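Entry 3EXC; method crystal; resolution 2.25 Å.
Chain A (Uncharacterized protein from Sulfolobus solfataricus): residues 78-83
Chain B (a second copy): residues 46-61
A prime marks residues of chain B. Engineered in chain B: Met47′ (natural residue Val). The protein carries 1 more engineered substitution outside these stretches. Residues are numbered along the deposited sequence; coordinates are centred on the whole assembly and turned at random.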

# COMPACT_ATOMS: atom_id res chain seq x y z
N ARG A 78 4.46 -1.87 12.12
CA ARG A 78 3.33 -1.17 11.50
C ARG A 78 2.21 -0.98 12.54
O ARG A 78 2.17 -1.63 13.57
N ILE A 79 1.30 -0.02 12.28
CA ILE A 79 0.04 0.14 12.96
C ILE A 79 -1.08 -0.22 12.00
O ILE A 79 -1.10 0.29 10.89
N VAL A 80 -1.98 -1.12 12.38
CA VAL A 80 -3.08 -1.43 11.54
C VAL A 80 -4.36 -0.93 12.20
O VAL A 80 -4.70 -1.26 13.36
N ILE A 81 -5.11 -0.14 11.49
CA ILE A 81 -6.38 0.33 11.99
C ILE A 81 -7.47 -0.43 11.29
O ILE A 81 -7.40 -0.60 10.09
N GLY A 82 -8.45 -0.88 12.05
CA GLY A 82 -9.69 -1.45 11.53
C GLY A 82 -9.70 -2.97 11.43
O GLY A 82 -8.75 -3.65 11.88
N ARG A 83 -10.73 -3.47 10.73
CA ARG A 83 -11.10 -4.90 10.71
C ARG A 83 -9.96 -5.92 10.45
O ARG A 83 -8.85 -5.56 10.02
N ARG B 46 3.51 14.52 15.22
CA ARG B 46 2.91 14.06 13.96
C ARG B 46 2.30 12.65 14.08
O ARG B 46 1.12 12.47 13.79
N MSE B 47 3.07 11.66 14.52
CA MSE B 47 2.59 10.26 14.48
C MSE B 47 1.23 10.14 15.16
O MSE B 47 0.28 9.66 14.55
N LYS B 48 1.14 10.64 16.39
CA LYS B 48 -0.06 10.51 17.21
C LYS B 48 -1.26 11.18 16.53
O LYS B 48 -2.38 10.66 16.61
N ASP B 49 -1.00 12.30 15.85
CA ASP B 49 -2.02 12.98 15.06
C ASP B 49 -2.47 12.25 13.83
O ASP B 49 -3.67 12.27 13.53
N LEU B 50 -1.52 11.62 13.13
CA LEU B 50 -1.79 10.74 12.01
C LEU B 50 -2.78 9.61 12.40
O LEU B 50 -3.81 9.42 11.75
N VAL B 51 -2.48 8.89 13.46
CA VAL B 51 -3.34 7.82 13.88
C VAL B 51 -4.71 8.35 14.26
O VAL B 51 -5.72 7.76 13.85
N ARG B 52 -4.77 9.46 15.01
CA ARG B 52 -6.06 10.04 15.42
C ARG B 52 -6.85 10.42 14.16
O ARG B 52 -8.01 10.06 14.01
N VAL B 53 -6.24 11.08 13.20
CA VAL B 53 -6.95 11.41 11.97
C VAL B 53 -7.54 10.21 11.26
O VAL B 53 -8.72 10.21 10.88
N VAL B 54 -6.73 9.18 11.05
CA VAL B 54 -7.22 8.04 10.37
C VAL B 54 -8.38 7.44 11.15
O VAL B 54 -9.42 7.20 10.59
N LYS B 55 -8.22 7.22 12.45
CA LYS B 55 -9.31 6.60 13.25
C LYS B 55 -10.65 7.38 13.21
O LYS B 55 -11.75 6.78 13.21
N LEU B 56 -10.56 8.71 13.18
CA LEU B 56 -11.76 9.54 13.25
C LEU B 56 -12.48 9.47 11.92
O LEU B 56 -13.71 9.55 11.88
N ILE B 57 -11.75 9.28 10.83
CA ILE B 57 -12.37 9.34 9.51
C ILE B 57 -12.91 7.99 9.03
O ILE B 57 -13.97 7.92 8.45
N VAL B 58 -12.14 6.93 9.20
CA VAL B 58 -12.56 5.69 8.60
C VAL B 58 -13.55 4.98 9.53
O VAL B 58 -13.56 5.26 10.75
N ASP B 59 -14.35 4.06 8.95
CA ASP B 59 -15.18 3.12 9.73
C ASP B 59 -14.29 1.98 10.17
O ASP B 59 -13.92 1.15 9.41
N THR B 60 -13.98 1.96 11.44
CA THR B 60 -13.13 0.94 12.05
C THR B 60 -13.65 -0.51 12.12
O THR B 60 -12.87 -1.45 12.39
N ASN B 61 -14.93 -0.72 11.83
CA ASN B 61 -15.41 -2.09 11.79
C ASN B 61 -15.30 -2.69 10.43
O ASN B 61 -15.42 -3.89 10.32

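No hydrogen bond links strand 79-82 of chain A and its flanks to the segment 46-61 of chain B; a C-H donor stands in at the one place where the backbones come close. There Gly82 CA lies 3.3 Å from Thr60′ O, a CA-H...O contact with an angle of 136° at the hydrogen. The neighbouring amide, Arg83 N, is 3.4 Å from the same Thr60′ O, but its angle is too poor for a hydrogen bond. Glycine suits its own backbone here: at phi/psi 95/-168 a CB would be jammed against the carbonyl O of Ile81.

The rest of the contact is mainly apolar. Strand and helix 47-57 run nearly parallel, 20° between their directions and 9.2 Å apart at closest approach. In the extended strand Ile79 and Ile81 point toward the helix, while Val80, between them, makes no contact. Ile81 is buried and has the largest covered area of either stretch. Its chi1 is m and its chi2, 146°, falls between wells. Ile81 touches the helix through both CD1 and CG2: CD1 is 3.7 Å from Val54′ CG1 and 4.3 Å from Val51′ CG1, and CG2 is 4.1 Å from Val54′ CG1. Ile81 CG2 also lies 4.1 Å from Val58′ CG2, just beyond the helix, and 4.1 Å from Thr60′ OG1. The CA-to-CB bond of Lys55′ (m, t, t, m) points sideways but its end comes nearer; its CG is 4.3 Å from Ile81 CG2 and its NZ 4.3 Å from Ile81 CG1.

Ile79 (m, t) extends CD1 to 3.8 Å from Val51′ CG2, so Val51′ (t), although its CA-to-CB bond points sideways, meets both isoleucines with its two methyls. Val54′ (t) and Val58′ (m) point toward the strand. At the start of the helix, the engineered selenomethionine Met47′ (t, p, chi3 127°) points sideways from its CA, but its end comes nearer and sets CE 4.1 Å from Ile79 CD1. This side chain is poorly ordered, so that contact is the less certain one.

At the far end, the CA-to-CB bond of Arg83 points sideways, with chi1 to chi3 all off the wells. Its CG is 3.1 Å from Asn61′ O, a tight approach, and the guanidinium lies oblique to that oxygen without a hydrogen bond to it. The CA-to-CB bond of Asn61′ (m) points away. Its backbone is tied down within chain B instead: Asn61′ N donates to Asp59′ OD1 at 2.7 Å.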

# COMPACT_ATOMS: atom_id res chain seq x y z
CB ARG A 78 2.78 -2.07 10.39
CG ARG A 78 2.08 -3.32 10.96
CD ARG A 78 1.74 -4.31 9.83
NE ARG A 78 1.12 -5.53 10.29
CZ ARG A 78 1.80 -6.55 10.83
NH1 ARG A 78 1.16 -7.68 11.17
NH2 ARG A 78 3.13 -6.43 11.05
CB ILE A 79 -0.10 1.59 13.33
CG1 ILE A 79 0.91 1.93 14.42
CG2 ILE A 79 -1.52 1.89 13.89
CD1 ILE A 79 1.13 3.47 14.57
CB VAL A 80 -3.20 -2.94 11.40
CG1 VAL A 80 -4.21 -3.31 10.28
CG2 VAL A 80 -1.80 -3.55 11.11
CB ILE A 81 -6.46 1.86 11.76
CG1 ILE A 81 -5.51 2.49 12.78
CG2 ILE A 81 -7.87 2.43 11.90
CD1 ILE A 81 -4.89 3.65 12.24
CB ARG A 83 -12.26 -5.09 9.70
CG ARG A 83 -13.36 -6.22 10.06
CD ARG A 83 -13.98 -6.92 8.76
NE ARG A 83 -13.90 -6.11 7.51
CZ ARG A 83 -12.80 -5.50 7.00
NH1 ARG A 83 -11.60 -5.55 7.60
NH2 ARG A 83 -12.88 -4.81 5.85
CB ARG B 46 3.88 14.18 12.77
CG ARG B 46 4.71 12.93 12.38
CD ARG B 46 4.02 12.09 11.27
NE ARG B 46 3.23 12.99 10.42
CZ ARG B 46 3.35 13.06 9.12
NH1 ARG B 46 4.20 12.24 8.54
NH2 ARG B 46 2.63 13.94 8.41
CB MSE B 47 3.58 9.27 15.10
CG MSE B 47 3.18 7.79 14.94
SE MSE B 47 3.07 7.16 12.97
CE MSE B 47 4.29 5.49 13.02
CB LYS B 48 0.20 11.08 18.59
CG LYS B 48 -0.65 10.45 19.68
CD LYS B 48 -0.56 8.89 19.78
CE LYS B 48 -1.37 8.40 21.02
NZ LYS B 48 -1.20 9.38 22.19
CB ASP B 49 -1.58 14.37 14.67
CG ASP B 49 -1.82 15.35 15.77
OD1 ASP B 49 -1.68 16.56 15.52
OD2 ASP B 49 -2.16 14.90 16.89
CB LEU B 50 -0.50 10.15 11.41
CG LEU B 50 -0.70 9.20 10.25
CD1 LEU B 50 -1.38 9.96 9.17
CD2 LEU B 50 0.65 8.70 9.74
CB VAL B 51 -2.69 7.01 15.01
CG1 VAL B 51 -3.64 6.00 15.61
CG2 VAL B 51 -1.43 6.29 14.47
CB ARG B 52 -5.86 11.22 16.37
CG ARG B 52 -6.71 11.18 17.68
CD ARG B 52 -7.24 12.58 18.12
NE ARG B 52 -6.55 13.78 17.54
CZ ARG B 52 -6.75 15.06 17.93
NH1 ARG B 52 -6.08 16.04 17.33
NH2 ARG B 52 -7.63 15.37 18.91
CB VAL B 53 -6.00 12.12 10.99
CG1 VAL B 53 -6.47 12.01 9.49
CG2 VAL B 53 -5.73 13.54 11.45
CB VAL B 54 -6.09 7.01 10.18
CG1 VAL B 54 -6.66 5.70 9.69
CG2 VAL B 54 -5.04 7.55 9.19
CB LYS B 55 -8.90 6.39 14.72
CG LYS B 55 -7.80 5.35 15.00
CD LYS B 55 -7.60 5.20 16.54
CE LYS B 55 -6.54 4.13 16.81
NZ LYS B 55 -7.06 2.69 16.76
CB LEU B 56 -11.40 10.96 13.63
CG LEU B 56 -10.87 11.25 15.05
CD1 LEU B 56 -10.41 12.68 15.30
CD2 LEU B 56 -11.90 10.94 16.12
CB ILE B 57 -11.37 9.89 8.41
CG1 ILE B 57 -11.11 11.39 8.64
CG2 ILE B 57 -11.95 9.67 6.95
CD1 ILE B 57 -9.88 11.88 7.88
CB VAL B 58 -11.35 4.76 8.30
CG1 VAL B 58 -10.32 5.53 7.41
CG2 VAL B 58 -10.75 4.19 9.60
CB ASP B 59 -16.32 2.58 8.87
CG ASP B 59 -17.23 1.57 9.60
OD1 ASP B 59 -16.81 0.83 10.56
OD2 ASP B 59 -18.39 1.49 9.13
CB THR B 60 -12.81 1.48 13.41
OG1 THR B 60 -11.73 2.38 13.20
CG2 THR B 60 -12.48 0.38 14.47
CB ASN B 61 -16.86 -2.16 12.22
CG ASN B 61 -17.05 -1.55 13.56
OD1 ASN B 61 -17.64 -0.47 13.68
ND2 ASN B 61 -16.44 -2.18 14.60